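PDB 6Y2K: beta-galactosidase from Marinomonas sp. ef1, which hydrolyses terminal beta-D-galactose residues from beta-galactosides, a cold-active family GH42 glycoside hydrolase that works as a hexamer. Local coordinates for residues F37-S40 with T41-T45; A173-A177 with W178-F182; R208-F211 with Q212-C215; S499-E502 with T503-P507; L561-D564 with G565-V569. All coordinates share one frame; numbering follows the deposited sequence. Where two conformers were deposited one is given.

Contact 1. Residues F37-S40 with T41-T45; sequences FSWS and TIEPT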
loop_
_atom_site.group_PDB
_atom_site.type_symbol
_atom_site.label_atom_id
_atom_site.label_comp_id
_atom_site.label_asym_id
_atom_site.label_seq_id
_atom_site.Cartn_x
_atom_site.Cartn_y
_atom_site.Cartn_z
ATOM N N PHE A 37 -48.248 -21.186 -0.400
ATOM C CA PHE A 37 -48.246 -20.740 1.002
ATOM C C PHE A 37 -49.649 -20.542 1.594
ATOM O O PHE A 37 -49.798 -19.843 2.605
ATOM C CB PHE A 37 -47.439 -19.437 1.149
ATOM C CG PHE A 37 -45.990 -19.551 0.733
ATOM C CD1 PHE A 37 -45.162 -20.520 1.283
ATOM C CD2 PHE A 37 -45.440 -18.641 -0.161
ATOM C CE1 PHE A 37 -43.823 -20.614 0.915
ATOM C CE2 PHE A 37 -44.101 -18.716 -0.513
ATOM C CZ PHE A 37 -43.292 -19.702 0.022
ATOM N N SER A 38 -50.662 -21.193 1.014
ATOM C CA SER A 38 -52.075 -20.870 1.313
ATOM C C SER A 38 -52.790 -21.793 2.324
ATOM O O SER A 38 -53.993 -21.647 2.523
ATOM C CB SER A 38 -52.885 -20.784 -0.004
ATOM O OG SER A 38 -52.980 -22.042 -0.661
ATOM N N TRP A 39 -52.075 -22.708 2.983
ATOM C CA TRP A 39 -52.734 -23.668 3.888
ATOM C C TRP A 39 -53.575 -22.985 4.972
ATOM O O TRP A 39 -54.699 -23.411 5.214
ATOM C CB TRP A 39 -51.738 -24.668 4.510
ATOM C CG TRP A 39 -52.339 -25.977 5.016
ATOM C CD1 TRP A 39 -53.576 -26.173 5.579
ATOM C CD2 TRP A 39 -51.691 -27.260 5.050
ATOM N NE1 TRP A 39 -53.737 -27.485 5.943
ATOM C CE2 TRP A 39 -52.600 -28.176 5.633
ATOM C CE3 TRP A 39 -50.427 -27.721 4.664
ATOM C CZ2 TRP A 39 -52.292 -29.529 5.812
ATOM C CZ3 TRP A 39 -50.122 -29.067 4.845
ATOM C CH2 TRP A 39 -51.055 -29.956 5.411
ATOM N N SER A 40 -53.076 -21.921 5.606
ATOM C CA SER A 40 -53.885 -21.221 6.627
ATOM C C SER A 40 -55.143 -20.543 6.053
ATOM O O SER A 40 -56.099 -20.321 6.792
ATOM C CB SER A 40 -53.063 -20.213 7.445
ATOM O OG SER A 40 -52.881 -18.976 6.772
ATOM N N THR A 41 -55.140 -20.217 4.759
ATOM C CA THR A 41 -56.340 -19.701 4.077
ATOM C C THR A 41 -57.307 -20.859 3.775
ATOM O O THR A 41 -58.515 -20.731 3.982
ATOM C CB THR A 41 -55.964 -18.944 2.785
ATOM O OG1 THR A 41 -55.088 -17.853 3.104
ATOM C CG2 THR A 41 -57.199 -18.393 2.075
ATOM N N ILE A 42 -56.764 -21.987 3.316
ATOM C CA ILE A 42 -57.572 -23.170 2.991
ATOM C C ILE A 42 -58.200 -23.795 4.246
ATOM O O ILE A 42 -59.379 -24.135 4.229
ATOM C CB ILE A 42 -56.753 -24.257 2.255
ATOM C CG1 ILE A 42 -56.237 -23.734 0.903
ATOM C CG2 ILE A 42 -57.597 -25.519 2.030
ATOM C CD1 ILE A 42 -55.118 -24.562 0.311
ATOM N N GLU A 43 -57.403 -23.966 5.304
ATOM C CA GLU A 43 -57.816 -24.695 6.508
ATOM C C GLU A 43 -57.314 -23.965 7.764
ATOM O O GLU A 43 -56.322 -24.378 8.378
ATOM C CB GLU A 43 -57.309 -26.144 6.464
ATOM C CG GLU A 43 -57.990 -27.068 7.475
ATOM C CD GLU A 43 -57.568 -28.534 7.360
ATOM O OE1 GLU A 43 -56.491 -28.812 6.802
ATOM O OE2 GLU A 43 -58.306 -29.431 7.836
ATOM N N PRO A 44 -57.993 -22.870 8.143
ATOM C CA PRO A 44 -57.564 -22.099 9.324
ATOM C C PRO A 44 -57.733 -22.841 10.641
ATOM O O PRO A 44 -57.046 -22.516 11.605
ATOM C CB PRO A 44 -58.450 -20.846 9.306
ATOM C CG PRO A 44 -59.481 -21.053 8.259
ATOM C CD PRO A 44 -59.109 -22.238 7.420
ATOM N N THR A 45 -58.661 -23.798 10.676
ATOM C CA THR A 45 -58.863 -24.685 11.821
ATOM C C THR A 45 -59.253 -26.044 11.216
ATOM O O THR A 45 -59.894 -26.072 10.161
ATOM C CB THR A 45 -59.922 -24.100 12.787
ATOM O OG1 THR A 45 -60.018 -24.892 13.979
ATOM C CG2 THR A 45 -61.309 -23.998 12.126
HETATM O O HOH W 1 -52.618 -18.341 4.064
#

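Contact 2. Residues A173-A177 with W178-F182; sequences ALNKA and WGNVF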
loop_
_atom_site.group_PDB
_atom_site.type_symbol
_atom_site.label_atom_id
_atom_site.label_comp_id
_atom_site.label_asym_id
_atom_site.label_seq_id
_atom_site.Cartn_x
_atom_site.Cartn_y
_atom_site.Cartn_z
ATOM N N ALA A 173 -21.660 -55.675 8.990
ATOM C CA ALA A 173 -21.338 -55.119 7.678
ATOM C C ALA A 173 -21.144 -53.603 7.718
ATOM O O ALA A 173 -20.247 -53.076 7.052
ATOM C CB ALA A 173 -22.410 -55.483 6.654
ATOM N N LEU A 174 -21.975 -52.913 8.501
ATOM C CA LEU A 174 -21.828 -51.472 8.694
ATOM C C LEU A 174 -20.496 -51.141 9.387
ATOM O O LEU A 174 -19.793 -50.211 8.954
ATOM C CB LEU A 174 -23.016 -50.912 9.485
ATOM C CG LEU A 174 -23.034 -49.409 9.831
ATOM C CD1 LEU A 174 -24.469 -48.915 9.998
ATOM C CD2 LEU A 174 -22.182 -49.103 11.070
ATOM N N ASN A 175 -20.152 -51.886 10.444
ATOM C CA ASN A 175 -18.903 -51.644 11.187
ATOM C C ASN A 175 -17.680 -51.818 10.289
ATOM O O ASN A 175 -16.709 -51.061 10.403
ATOM C CB ASN A 175 -18.772 -52.554 12.421
ATOM C CG ASN A 175 -19.695 -52.151 13.563
ATOM O OD1 ASN A 175 -19.951 -50.955 13.808
ATOM N ND2 ASN A 175 -20.176 -53.156 14.303
ATOM N N LYS A 176 -17.743 -52.794 9.380
ATOM C CA LYS A 176 -16.667 -53.019 8.429
ATOM C C LYS A 176 -16.571 -51.890 7.398
ATOM O O LYS A 176 -15.472 -51.401 7.111
ATOM C CB LYS A 176 -16.844 -54.362 7.716
ATOM C CG LYS A 176 -15.583 -54.823 6.996
ATOM C CD LYS A 176 -15.840 -56.020 6.086
ATOM C CE LYS A 176 -14.641 -56.276 5.184
ATOM N NZ LYS A 176 -14.855 -57.486 4.343
ATOM N N ALA A 177 -17.717 -51.497 6.845
ATOM C CA ALA A 177 -17.791 -50.398 5.876
ATOM C C ALA A 177 -17.340 -49.032 6.435
ATOM O O ALA A 177 -16.683 -48.270 5.730
ATOM C CB ALA A 177 -19.202 -50.300 5.306
ATOM N N TRP A 178 -17.699 -48.738 7.685
ATOM C CA TRP A 178 -17.340 -47.465 8.344
ATOM C C TRP A 178 -15.931 -47.469 8.979
ATOM O O TRP A 178 -15.420 -46.408 9.362
ATOM C CB TRP A 178 -18.359 -47.134 9.450
ATOM C CG TRP A 178 -19.725 -46.714 9.002
ATOM C CD1 TRP A 178 -20.297 -46.903 7.772
ATOM C CD2 TRP A 178 -20.715 -46.063 9.806
ATOM N NE1 TRP A 178 -21.571 -46.378 7.757
ATOM C CE2 TRP A 178 -21.854 -45.866 8.995
ATOM C CE3 TRP A 178 -20.742 -45.602 11.129
ATOM C CZ2 TRP A 178 -23.012 -45.237 9.469
ATOM C CZ3 TRP A 178 -21.902 -44.983 11.603
ATOM C CH2 TRP A 178 -23.018 -44.812 10.777
ATOM N N GLY A 179 -15.320 -48.648 9.136
ATOM C CA GLY A 179 -14.044 -48.769 9.846
ATOM C C GLY A 179 -14.142 -48.459 11.338
ATOM O O GLY A 179 -13.237 -47.842 11.914
ATOM N N ASN A 180 -15.213 -48.938 11.975
ATOM C CA ASN A 180 -15.527 -48.572 13.364
ATOM C C ASN A 180 -14.613 -49.202 14.421
ATOM O O ASN A 180 -14.758 -48.901 15.612
ATOM C CB ASN A 180 -17.002 -48.854 13.685
ATOM C CG ASN A 180 -17.947 -47.839 13.058
ATOM O OD1 ASN A 180 -17.552 -46.702 12.750
ATOM N ND2 ASN A 180 -19.211 -48.240 12.872
ATOM N N VAL A 181 -13.671 -50.051 14.003
ATOM C CA VAL A 181 -12.555 -50.430 14.882
ATOM C C VAL A 181 -11.781 -49.192 15.369
ATOM O O VAL A 181 -11.300 -49.148 16.514
ATOM C CB VAL A 181 -11.603 -51.443 14.193
ATOM C CG1 VAL A 181 -10.880 -50.822 12.999
ATOM C CG2 VAL A 181 -10.607 -52.007 15.204
ATOM N N PHE A 182 -11.691 -48.186 14.497
ATOM C CA PHE A 182 -11.063 -46.906 14.811
ATOM C C PHE A 182 -11.775 -46.208 15.978
ATOM O O PHE A 182 -13.009 -46.101 15.999
ATOM C CB PHE A 182 -11.067 -46.017 13.553
ATOM C CG PHE A 182 -10.266 -44.756 13.688
ATOM C CD1 PHE A 182 -8.877 -44.793 13.638
ATOM C CD2 PHE A 182 -10.900 -43.526 13.855
ATOM C CE1 PHE A 182 -8.127 -43.634 13.769
ATOM C CE2 PHE A 182 -10.159 -42.357 13.968
ATOM C CZ PHE A 182 -8.770 -42.409 13.923
HETATM O O HOH W 2 -13.811 -51.811 11.488
#

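Contact 3. Residues R208-F211 with Q212-C215; sequences RLDF and QRCC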
loop_
_atom_site.group_PDB
_atom_site.type_symbol
_atom_site.label_atom_id
_atom_site.label_comp_id
_atom_site.label_asym_id
_atom_site.label_seq_id
_atom_site.Cartn_x
_atom_site.Cartn_y
_atom_site.Cartn_z
ATOM N N ARG A 208 -21.160 -39.571 8.774
ATOM C CA ARG A 208 -21.705 -38.308 8.286
ATOM C C ARG A 208 -22.198 -38.411 6.846
ATOM O O ARG A 208 -23.221 -37.805 6.504
ATOM C CB ARG A 208 -20.673 -37.188 8.414
ATOM C CG ARG A 208 -20.321 -36.845 9.860
ATOM C CD ARG A 208 -19.151 -35.875 9.947
ATOM N NE ARG A 208 -19.471 -34.587 9.340
ATOM C CZ ARG A 208 -18.589 -33.678 8.927
ATOM N NH1 ARG A 208 -19.039 -32.545 8.385
ATOM N NH2 ARG A 208 -17.277 -33.891 8.998
ATOM N N LEU A 209 -21.482 -39.166 6.009
ATOM C CA LEU A 209 -21.879 -39.329 4.606
ATOM C C LEU A 209 -23.179 -40.137 4.446
ATOM O O LEU A 209 -24.094 -39.722 3.709
ATOM C CB LEU A 209 -20.741 -39.950 3.783
ATOM C CG LEU A 209 -20.988 -40.090 2.280
ATOM C CD1 LEU A 209 -21.382 -38.766 1.642
ATOM C CD2 LEU A 209 -19.759 -40.652 1.589
ATOM N N ASP A 210 -23.258 -41.282 5.122
ATOM C CA ASP A 210 -24.503 -42.071 5.162
ATOM C C ASP A 210 -25.673 -41.271 5.755
ATOM O O ASP A 210 -26.810 -41.389 5.269
ATOM C CB ASP A 210 -24.315 -43.385 5.935
ATOM C CG ASP A 210 -23.746 -44.514 5.078
ATOM O OD1 ASP A 210 -23.636 -44.387 3.838
ATOM O OD2 ASP A 210 -23.427 -45.568 5.664
ATOM N N PHE A 211 -25.401 -40.437 6.764
ATOM C CA PHE A 211 -26.443 -39.567 7.307
ATOM C C PHE A 211 -26.967 -38.577 6.254
ATOM O O PHE A 211 -28.188 -38.403 6.118
ATOM C CB PHE A 211 -25.979 -38.832 8.574
ATOM C CG PHE A 211 -27.069 -38.046 9.235
ATOM C CD1 PHE A 211 -28.180 -38.695 9.752
ATOM C CD2 PHE A 211 -27.004 -36.661 9.316
ATOM C CE1 PHE A 211 -29.206 -37.981 10.348
ATOM C CE2 PHE A 211 -28.022 -35.940 9.926
ATOM C CZ PHE A 211 -29.126 -36.603 10.432
ATOM N N GLN A 212 -26.054 -37.950 5.502
ATOM C CA GLN A 212 -26.441 -37.028 4.429
ATOM C C GLN A 212 -27.271 -37.739 3.372
ATOM O O GLN A 212 -28.282 -37.215 2.919
ATOM C CB GLN A 212 -25.216 -36.393 3.761
ATOM C CG GLN A 212 -25.530 -35.187 2.881
ATOM C CD GLN A 212 -25.543 -33.863 3.635
ATOM O OE1 GLN A 212 -24.799 -33.677 4.591
ATOM N NE2 GLN A 212 -26.376 -32.931 3.190
ATOM N N ARG A 213 -26.817 -38.927 2.984
ATOM C CA ARG A 213 -27.513 -39.740 1.994
ATOM C C ARG A 213 -28.920 -40.085 2.460
ATOM O O ARG A 213 -29.879 -39.988 1.680
ATOM C CB ARG A 213 -26.727 -41.020 1.703
ATOM C CG ARG A 213 -25.435 -40.787 0.933
ATOM C CD ARG A 213 -24.453 -41.922 1.172
ATOM N NE ARG A 213 -23.356 -41.961 0.205
ATOM C CZ ARG A 213 -22.312 -42.792 0.278
ATOM N NH1 ARG A 213 -22.195 -43.658 1.281
ATOM N NH2 ARG A 213 -21.364 -42.758 -0.661
ATOM N N CYS A 214 -29.043 -40.469 3.732
ATOM C CA CYS A 214 -30.348 -40.823 4.299
ATOM C C CYS A 214 -31.296 -39.623 4.305
ATOM O O CYS A 214 -32.429 -39.729 3.835
ATOM C CB CYS A 214 -30.188 -41.399 5.713
ATOM S SG CYS A 214 -31.757 -41.760 6.530
ATOM N N CYS A 215 -30.821 -38.482 4.817
ATOM C CA CYS A 215 -31.610 -37.249 4.834
ATOM C C CYS A 215 -32.045 -36.825 3.423
ATOM O O CYS A 215 -33.197 -36.418 3.219
ATOM C CB CYS A 215 -30.858 -36.116 5.543
ATOM S SG CYS A 215 -30.692 -36.360 7.332
HETATM O O HOH W 3 -23.807 -35.129 7.139
#

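Contact 4. Residues S499-E502 with T503-P507; sequences SKTE and TYQIP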
loop_
_atom_site.group_PDB
_atom_site.type_symbol
_atom_site.label_atom_id
_atom_site.label_comp_id
_atom_site.label_asym_id
_atom_site.label_seq_id
_atom_site.Cartn_x
_atom_site.Cartn_y
_atom_site.Cartn_z
ATOM N N SER A 499 -10.654 -40.999 -5.493
ATOM C CA SER A 499 -9.915 -40.989 -4.232
ATOM C C SER A 499 -10.655 -41.655 -3.056
ATOM O O SER A 499 -10.064 -41.842 -1.989
ATOM C CB SER A 499 -9.529 -39.549 -3.860
ATOM O OG SER A 499 -10.671 -38.740 -3.629
ATOM N N LYS A 500 -11.935 -41.987 -3.235
ATOM C CA LYS A 500 -12.736 -42.606 -2.172
ATOM C C LYS A 500 -13.559 -43.785 -2.679
ATOM O O LYS A 500 -14.078 -43.764 -3.803
ATOM C CB LYS A 500 -13.700 -41.589 -1.528
ATOM C CG LYS A 500 -13.058 -40.347 -0.925
ATOM C CD LYS A 500 -12.228 -40.655 0.306
ATOM C CE LYS A 500 -11.483 -39.426 0.803
ATOM N NZ LYS A 500 -10.484 -39.769 1.852
ATOM N N THR A 501 -13.714 -44.788 -1.818
ATOM C CA THR A 501 -14.675 -45.872 -2.028
ATOM C C THR A 501 -16.105 -45.371 -1.723
ATOM O O THR A 501 -16.302 -44.230 -1.279
ATOM C CB THR A 501 -14.362 -47.075 -1.114
ATOM O OG1 THR A 501 -14.470 -46.671 0.255
ATOM C CG2 THR A 501 -12.941 -47.638 -1.382
ATOM N N GLU A 502 -17.095 -46.231 -1.953
ATOM C CA GLU A 502 -18.497 -45.906 -1.652
ATOM C C GLU A 502 -18.735 -45.602 -0.163
ATOM O O GLU A 502 -19.602 -44.788 0.168
ATOM C CB GLU A 502 -19.434 -47.045 -2.104
ATOM C CG GLU A 502 -20.881 -46.615 -2.401
ATOM C CD GLU A 502 -21.786 -46.419 -1.177
ATOM O OE1 GLU A 502 -21.563 -47.049 -0.125
ATOM O OE2 GLU A 502 -22.753 -45.631 -1.285
ATOM N N THR A 503 -17.961 -46.240 0.717
ATOM C CA THR A 503 -18.164 -46.148 2.162
ATOM C C THR A 503 -17.132 -45.248 2.875
ATOM O O THR A 503 -16.904 -45.411 4.074
ATOM C CB THR A 503 -18.145 -47.566 2.785
ATOM O OG1 THR A 503 -16.847 -48.132 2.622
ATOM C CG2 THR A 503 -19.163 -48.477 2.089
ATOM N N TYR A 504 -16.546 -44.298 2.132
ATOM C CA TYR A 504 -15.595 -43.313 2.640
ATOM C C TYR A 504 -14.288 -43.962 3.134
ATOM O O TYR A 504 -13.861 -43.753 4.265
ATOM C CB TYR A 504 -16.246 -42.412 3.713
ATOM C CG TYR A 504 -15.861 -40.946 3.609
ATOM C CD1 TYR A 504 -14.524 -40.546 3.594
ATOM C CD2 TYR A 504 -16.844 -39.950 3.536
ATOM C CE1 TYR A 504 -14.174 -39.205 3.498
ATOM C CE2 TYR A 504 -16.503 -38.611 3.436
ATOM C CZ TYR A 504 -15.166 -38.238 3.420
ATOM O OH TYR A 504 -14.830 -36.909 3.309
ATOM N N GLN A 505 -13.664 -44.755 2.265
ATOM C CA GLN A 505 -12.318 -45.264 2.517
ATOM C C GLN A 505 -11.420 -44.977 1.326
ATOM O O GLN A 505 -11.907 -44.741 0.222
ATOM C CB GLN A 505 -12.323 -46.773 2.798
ATOM C CG GLN A 505 -13.149 -47.192 4.011
ATOM C CD GLN A 505 -12.900 -48.631 4.443
ATOM O OE1 GLN A 505 -11.853 -49.212 4.141
ATOM N NE2 GLN A 505 -13.858 -49.206 5.179
ATOM N N ILE A 506 -10.108 -45.028 1.550
ATOM C CA ILE A 506 -9.137 -44.858 0.466
ATOM C C ILE A 506 -9.097 -46.166 -0.333
ATOM O O ILE A 506 -8.990 -47.227 0.274
ATOM C CB ILE A 506 -7.737 -44.511 1.010
ATOM C CG1 ILE A 506 -7.791 -43.164 1.756
ATOM C CG2 ILE A 506 -6.717 -44.491 -0.123
ATOM C CD1 ILE A 506 -6.517 -42.782 2.473
ATOM N N PRO A 507 -9.190 -46.103 -1.679
ATOM C CA PRO A 507 -9.100 -47.336 -2.467
ATOM C C PRO A 507 -7.818 -48.123 -2.212
ATOM O O PRO A 507 -6.768 -47.544 -1.918
ATOM C CB PRO A 507 -9.133 -46.839 -3.915
ATOM C CG PRO A 507 -9.917 -45.574 -3.845
ATOM C CD PRO A 507 -9.563 -44.948 -2.524
HETATM O O HOH W 4 -14.869 -49.379 1.381
#

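Contact 5. Residues L561-D564 with G565-V569; sequences LKDD and GGNPV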
loop_
_atom_site.group_PDB
_atom_site.type_symbol
_atom_site.label_atom_id
_atom_site.label_comp_id
_atom_site.label_asym_id
_atom_site.label_seq_id
_atom_site.Cartn_x
_atom_site.Cartn_y
_atom_site.Cartn_z
ATOM N N LEU A 561 1.865 -30.122 -17.622
ATOM C CA LEU A 561 2.210 -29.115 -16.614
ATOM C C LEU A 561 2.909 -29.799 -15.441
ATOM O O LEU A 561 2.550 -30.919 -15.081
ATOM C CB LEU A 561 0.956 -28.401 -16.096
ATOM C CG LEU A 561 0.095 -27.620 -17.096
ATOM C CD1 LEU A 561 -1.190 -27.145 -16.439
ATOM C CD2 LEU A 561 0.843 -26.429 -17.671
ATOM N N LYS A 562 3.890 -29.121 -14.847
ATOM C CA LYS A 562 4.615 -29.618 -13.684
ATOM C C LYS A 562 4.923 -28.476 -12.725
ATOM O O LYS A 562 4.977 -27.327 -13.137
ATOM C CB LYS A 562 5.945 -30.240 -14.112
ATOM C CG LYS A 562 5.821 -31.369 -15.120
ATOM C CD LYS A 562 7.134 -32.102 -15.354
ATOM C CE LYS A 562 8.215 -31.185 -15.890
ATOM N NZ LYS A 562 9.233 -31.949 -16.662
ATOM N N ASP A 563 5.154 -28.796 -11.456
ATOM C CA ASP A 563 5.650 -27.793 -10.490
ATOM C C ASP A 563 7.177 -27.636 -10.595
ATOM O O ASP A 563 7.815 -28.336 -11.390
ATOM C CB ASP A 563 5.152 -28.073 -9.060
ATOM C CG ASP A 563 5.690 -29.357 -8.450
ATOM O OD1 ASP A 563 6.789 -29.842 -8.813
ATOM O OD2 ASP A 563 4.979 -29.877 -7.557
ATOM N N ASP A 564 7.760 -26.728 -9.810
ATOM C CA ASP A 564 9.218 -26.472 -9.886
ATOM C C ASP A 564 10.082 -27.673 -9.483
ATOM O O ASP A 564 11.216 -27.788 -9.950
ATOM C CB ASP A 564 9.639 -25.252 -9.047
ATOM C CG ASP A 564 9.324 -23.908 -9.722
ATOM O OD1 ASP A 564 8.813 -23.850 -10.868
ATOM O OD2 ASP A 564 9.612 -22.882 -9.075
ATOM N N GLY A 565 9.550 -28.556 -8.640
ATOM C CA GLY A 565 10.207 -29.824 -8.319
ATOM C C GLY A 565 10.070 -30.909 -9.380
ATOM O O GLY A 565 10.530 -32.035 -9.170
ATOM N N GLY A 566 9.428 -30.593 -10.508
ATOM C CA GLY A 566 9.202 -31.552 -11.584
ATOM C C GLY A 566 8.081 -32.550 -11.343
ATOM O O GLY A 566 7.928 -33.494 -12.132
ATOM N N ASN A 567 7.273 -32.332 -10.298
ATOM C CA ASN A 567 6.169 -33.244 -9.942
ATOM C C ASN A 567 5.009 -33.006 -10.911
ATOM O O ASN A 567 4.710 -31.862 -11.242
ATOM C CB ASN A 567 5.726 -33.060 -8.472
ATOM C CG ASN A 567 4.376 -33.715 -8.145
ATOM O OD1 ASN A 567 4.253 -34.936 -8.065
ATOM N ND2 ASN A 567 3.370 -32.886 -7.908
ATOM N N PRO A 568 4.353 -34.089 -11.383
ATOM C CA PRO A 568 3.231 -33.908 -12.309
ATOM C C PRO A 568 2.059 -33.084 -11.772
ATOM O O PRO A 568 1.609 -33.315 -10.651
ATOM C CB PRO A 568 2.770 -35.346 -12.579
ATOM C CG PRO A 568 3.980 -36.178 -12.375
ATOM C CD PRO A 568 4.716 -35.519 -11.252
ATOM N N VAL A 569 1.601 -32.128 -12.580
ATOM C CA VAL A 569 0.397 -31.337 -12.306
ATOM C C VAL A 569 -0.719 -31.727 -13.283
ATOM O O VAL A 569 -1.826 -32.033 -12.858
ATOM C CB VAL A 569 0.692 -29.818 -12.354
ATOM C CG1 VAL A 569 -0.592 -28.982 -12.395
ATOM C CG2 VAL A 569 1.548 -29.424 -11.160
HETATM O O HOH W 5 10.522 -33.664 -14.469
#

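Contact 1. Residues F37-S40 with T41-T45
The carbonyls of S38 and W39 accept I42 N and E43 N in a single helical turn, with S38 in the N-cap position and E43 the first residue to leave helical geometry. I42 N bonds S38 O at 2.9 Å and E43 N bonds W39 O at 2.8 Å, both donors coming nearly head-on to the carbonyl; T41 N adds a weak bond to S38 O. The S38 hydroxyl makes no capping bond: it turns back to G35 O, while the end of I42 rests against it, CD1 to OG 3.4 Å. This short helix 39-42 follows strand 29-34, the second strand of the TIM barrel, and lies in the loop region before helix 52-63. W39 and E43, one turn apart, run side by side with indole and carboxylate only 10° from coplanar. CG of W39 is anti to its backbone N (chi1 -158°), which swings the indole along the helix so that NE1 reaches E43 OE1 at 3.2 Å, in the ring plane and onto the anti lone pair, with an N-H...O angle of 166°. R119 forms a salt bridge with that same oxygen, and G47 N bonds OE2, so both carboxylate oxygens of this buried glutamate are occupied. On another side, one water joins S40 OG (2.8 Å) to T41 OG1 (2.7 Å), and S40 OG also bonds D186 of the second subunit.

Contact 2. Residues A173-A177 with W178-F182
CG of L174 lies anti to its backbone N (chi1 178°), and CG of W178 anti to its own carbonyl carbon (chi1 -71°); together these lay the leucine across one face of the indole. CD2 of L174 stands 3.8 Å from the centroid of the W178 six-membered ring, a CH-pi contact over the face. W178 N bonds L174 O. G179 then leaves the helix with positive phi in a Schellman motif that ends helix 171-178: N180 N returns to N175 O at 3.0 Å, and inside it G179 N makes a weak bond to K176 O. The side chains repeat the outer link, N180 ND2 giving a nearly straight bond (175°) to a lone pair of N175 OD1 at 3.0 Å, while N175 ND2 bonds Y187 O. With W178 cut back to alanine, L174 is likely to lose the ring face it lies on and D210 the NE1 donor. N175 is thus held to N180 through both its carbonyl and its amide, which ties the residue after the glycine back to the last turn.

Contact 3. Residues R208-F211 with Q212-C215
The R213 guanidinium has L209 CD2 over one face, 3.5 Å from NH2, and D210 OD1 at its edge. The F211 ring carries C215 SG over one face, 3.7 Å from the centroid and 21° off the normal, a cysteine sulfur-aromatic contact displaced toward CZ. Between D210 and R213, NH1 donates to OD1 at 3.0 Å in a salt bridge, lying in the guanidinium plane but nearly in line with the C-O bond, with the carboxylate turned 39° away. The near-extended arginine chain carries the guanidinium back along the helix over L209. Both charges have further partners: D210 meets K167, Y168 and W178, whereas R213 reaches D419 and E502. A leucine in place of R213 would probably leave D419 without its cationic mate and take one cationic partner from D210, besides stripping E502 of a donor. On another side of the helix a water spans R208 O and Q212 OE1, and Q212 NE2 goes to A249 O. Four successive backbone bonds, from Q212 N to R208 O through C215 N to F211 O, link the two segments. Such i to i+4 bonding, with side chains paired at i+3 (D210-R213) and i+4 (L209-R213, F211-C215), is characteristic of an alpha-helix, here the long helix 205-233 between the fourth and fifth strands of the TIM barrel, packed against helices 154-168 and 418-426.

Contact 4. Residues S499-E502 with T503-P507
T501 holds the tight part of this loop, which lies between strands 490-493 and 521-528 in the trimerisation domain, gripping Q505 through both backbone and side chain. T501 N bonds Q505 O at 2.7 Å with a nearly straight geometry (168°), and Q505 N returns to T501 OG1 at 2.9 Å. The hydroxyl is placed for this by chi1 of 62°, which sets OG1 between the backbone N and carbonyl carbon. K500 CA adds a CA-H...O contact to the same Q505 carbonyl, and P507 CD packs on S499 O at 3.2 Å. Within the ring so closed, T501 to Y504 forms a type I beta turn whose own bond, Y504 N to T501 O, is weak at 3.4 Å. The looser side is wetter: a water lies between the hydroxyls of the partly exposed T501 and T503, 2.6 Å from T503 OG1, which also bonds A177 O. A separate, buried face meets the third subunit, where K500, bent at chi2, passes obliquely by the Y504 ring, CE to CE1 3.8 Å, and its NZ bonds Q363 of that subunit. E502 pairs with K167 and Y504 OH with S423 O. T501 closes the loop on Q505 from within, while other carbonyls and side-chain ends bond outside it, including to the third subunit.

Contact 5. Residues L561-D564 with G565-V569
D563 takes N567 N on OD1 at 2.9 Å, from above the carboxylate plane, and D563 O receives G566 N at 2.9 Å. With chi1 at 66°, CG sits between the backbone N and carbonyl carbon, so the carboxylate folds over the turn that follows. Its other oxygen, OD2, bonds H550 NE2. The backbone then zips the two arms together: D563 N bonds N567 O at 3.1 Å, and V569 N bonds L561 O at 2.9 Å. Together they make a beta hairpin of strands 559-563 and 568-573 in the mixed sheet, with K562 and P568 as an antiparallel non-hydrogen-bonded pair whose side chains diverge. D563 to G566 is a type I turn, and G566, its last residue, has the positive phi that glycine accepts easily; with D563 bonded to both G566 N and N567 O, this is a type I turn with a G1 beta bulge. Beyond the bonds, K562 lays CD 3.6 Å from G566 O, and its NZ donates to a water. Further from the turn, V569 points toward the other arm, its CB 4.0 Å from L561 CB, while CG2 reaches the backbone of K562 and D563. L561 continues inward onto L587 of helix 585-598, whereas D564, at the turn, packs on P607 of the fourth subunit.

Contacts 1 and 3 are largely buried, while contacts 2, 4 and 5 are only partly so. Contacts 2, 3 and 4 form a cluster: W178 NE1 meets D210 OD2, A177 O takes Q505 NE2, and R213 NH2 forms a salt bridge with E502 OE2, so contact 4 ties its loop to helices 171-178 and 205-233. Contact 1 belongs to the barrel part of the chain, like contacts 2 and 3, but its centre is about 48 Å from that of contact 2; contact 5 lies across the chain's centre from contact 1. Helical contacts 1 and 3 combine charge with aromatic side chains; contact 2 joins a leucine on an indole face to an asparagine pair; contacts 4 and 5 use a threonine hydroxyl or aspartate carboxylate to close turns.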